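Pyroglutamyl-peptidase I (Fervidobacterium islandicum, PDB 6LTQ) removes N-terminal pyroglutamyl residues from peptides, probably as a cysteine peptidase, in a heat-loving, keratin-degrading bacterium. Local coordinates at residues I77-G82 against R211-N216. Sequence-based numbering, arbitrary orientation.
Sequences IALHLG and RLILEN
Leu79, in strand 77-83, meets Ile213 and Leu214 in the last turn of helix 203-215, packing that helix against one face of the central sheet. Before it, Ile77 reaches Leu217 and Ile221 of the chain's C-terminal tail, while Ala78 points to the opposite face, covered by helix 59-72. Leu79 then supplies the whole bridge through one methyl: CD2 lies 3.7 Å from CD2 of Leu214 and 3.9 Å from CG2 of Ile213, touching two consecutive residues of the helix. With CG anti to the backbone N (chi1 -177°), its branch extends from the strand toward the helix. Leu214 starts at an angle to the strand, and its CD2 swings back to the leucine. His80, like Ala78, turns to the opposite face, where its ND1 and NE2 are hydrogen-bonded to Thr20 OG1 and Ser163 OG. On the helical side, Asn216, the first residue beyond the helix, donates from ND2 a nearly straight bond (172°) of 2.8 Å to Leu212 O, on a lone pair in the carbonyl plane. The contact buries just 120 Å² and is wholly apolar; with no hydrogen bond crossing it, the fit of buried methyls rather than any directional bond sets the spacing of helix and strand here.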
loop_
_atom_site.group_PDB
_atom_site.type_symbol
_atom_site.label_atom_id
_atom_site.label_comp_id
_atom_site.label_asym_id
_atom_site.label_seq_id
_atom_site.Cartn_x
_atom_site.Cartn_y
_atom_site.Cartn_z
ATOM N N ILE D 77 22.334 24.432 -12.948
ATOM C CA ILE D 77 21.222 23.632 -12.422
ATOM C C ILE D 77 21.739 22.254 -12.068
ATOM O O ILE D 77 22.354 21.579 -12.904
ATOM C CB ILE D 77 20.065 23.494 -13.423
ATOM C CG1 ILE D 77 19.787 24.819 -14.117
ATOM C CG2 ILE D 77 18.805 22.957 -12.715
ATOM C CD1 ILE D 77 18.975 24.657 -15.364
ATOM N N ALA D 78 21.430 21.806 -10.862
ATOM C CA ALA D 78 21.750 20.458 -10.435
ATOM C C ALA D 78 20.475 19.638 -10.567
ATOM O O ALA D 78 19.424 20.039 -10.056
ATOM C CB ALA D 78 22.272 20.444 -9.000
ATOM N N LEU D 79 20.549 18.549 -11.316
ATOM C CA LEU D 79 19.446 17.599 -11.447
ATOM C C LEU D 79 19.960 16.330 -10.793
ATOM O O LEU D 79 20.737 15.579 -11.394
ATOM C CB LEU D 79 19.059 17.391 -12.909
ATOM C CG LEU D 79 17.866 16.480 -13.234
ATOM C CD1 LEU D 79 16.650 16.886 -12.413
ATOM C CD2 LEU D 79 17.533 16.517 -14.742
ATOM N N HIS D 80 19.570 16.114 -9.539
ATOM C CA HIS D 80 20.041 14.969 -8.785
ATOM C C HIS D 80 19.070 13.810 -8.964
ATOM O O HIS D 80 17.861 13.968 -8.745
ATOM C CB HIS D 80 20.160 15.297 -7.299
ATOM C CG HIS D 80 21.163 16.356 -6.983
ATOM N ND1 HIS D 80 22.506 16.230 -7.280
ATOM C CD2 HIS D 80 21.019 17.556 -6.375
ATOM C CE1 HIS D 80 23.143 17.315 -6.871
ATOM N NE2 HIS D 80 22.263 18.135 -6.319
ATOM N N LEU D 81 19.603 12.651 -9.340
ATOM C CA LEU D 81 18.813 11.434 -9.467
ATOM C C LEU D 81 19.139 10.473 -8.341
ATOM O O LEU D 81 20.292 10.361 -7.916
ATOM C CB LEU D 81 19.056 10.730 -10.807
ATOM C CG LEU D 81 18.917 11.555 -12.081
ATOM C CD1 LEU D 81 19.153 10.655 -13.314
ATOM C CD2 LEU D 81 17.558 12.286 -12.162
ATOM N N GLY D 82 18.125 9.748 -7.881
ATOM C CA GLY D 82 18.348 8.749 -6.861
ATOM C C GLY D 82 17.312 7.650 -6.950
ATOM O O GLY D 82 16.250 7.815 -7.562
ATOM N N ARG D 211 15.341 12.485 -19.795
ATOM C CA ARG D 211 15.609 13.152 -21.072
ATOM C C ARG D 211 14.628 14.286 -21.308
ATOM O O ARG D 211 15.024 15.407 -21.648
ATOM C CB ARG D 211 15.594 12.089 -22.181
ATOM C CG ARG D 211 15.961 12.508 -23.615
ATOM C CD ARG D 211 15.119 11.921 -24.692
ATOM N NE ARG D 211 15.178 10.455 -24.651
ATOM C CZ ARG D 211 14.634 9.574 -25.501
ATOM N NH1 ARG D 211 14.133 9.926 -26.675
ATOM N NH2 ARG D 211 14.791 8.245 -25.232
ATOM N N LEU D 212 13.352 14.039 -21.029
ATOM C CA LEU D 212 12.337 15.064 -21.230
ATOM C C LEU D 212 12.521 16.246 -20.288
ATOM O O LEU D 212 12.191 17.385 -20.646
ATOM C CB LEU D 212 10.934 14.474 -21.062
ATOM C CG LEU D 212 10.404 13.645 -22.236
ATOM C CD1 LEU D 212 9.239 12.735 -21.791
ATOM C CD2 LEU D 212 9.980 14.567 -23.384
ATOM N N ILE D 213 12.960 15.994 -19.052
ATOM C CA ILE D 213 13.216 17.106 -18.141
ATOM C C ILE D 213 14.341 17.977 -18.695
ATOM O O ILE D 213 14.239 19.209 -18.742
ATOM C CB ILE D 213 13.546 16.597 -16.728
ATOM C CG1 ILE D 213 12.345 15.864 -16.093
ATOM C CG2 ILE D 213 13.981 17.773 -15.838
ATOM C CD1 ILE D 213 12.716 15.136 -14.813
ATOM N N LEU D 214 15.427 17.334 -19.133
ATOM C CA LEU D 214 16.567 18.067 -19.678
ATOM C C LEU D 214 16.184 18.829 -20.937
ATOM O O LEU D 214 16.597 19.981 -21.120
ATOM C CB LEU D 214 17.710 17.103 -19.972
ATOM C CG LEU D 214 18.387 16.480 -18.753
ATOM C CD1 LEU D 214 19.270 15.304 -19.173
ATOM C CD2 LEU D 214 19.172 17.527 -17.933
ATOM N N GLU D 215 15.373 18.217 -21.809
ATOM C CA GLU D 215 14.994 18.876 -23.054
ATOM C C GLU D 215 14.098 20.085 -22.830
ATOM O O GLU D 215 14.048 20.963 -23.695
ATOM C CB GLU D 215 14.262 17.910 -23.990
ATOM C CG GLU D 215 15.143 16.941 -24.739
ATOM C CD GLU D 215 14.334 15.950 -25.564
ATOM O OE1 GLU D 215 13.089 16.030 -25.536
ATOM O OE2 GLU D 215 14.937 15.051 -26.184
ATOM N N ASN D 216 13.375 20.155 -21.709
ATOM C CA ASN D 216 12.381 21.207 -21.523
ATOM C C ASN D 216 12.718 22.143 -20.363
ATOM O O ASN D 216 11.838 22.855 -19.870
ATOM C CB ASN D 216 10.998 20.578 -21.337
ATOM C CG ASN D 216 10.502 19.916 -22.602
ATOM O OD1 ASN D 216 9.936 20.577 -23.470
ATOM N ND2 ASN D 216 10.728 18.602 -22.724
#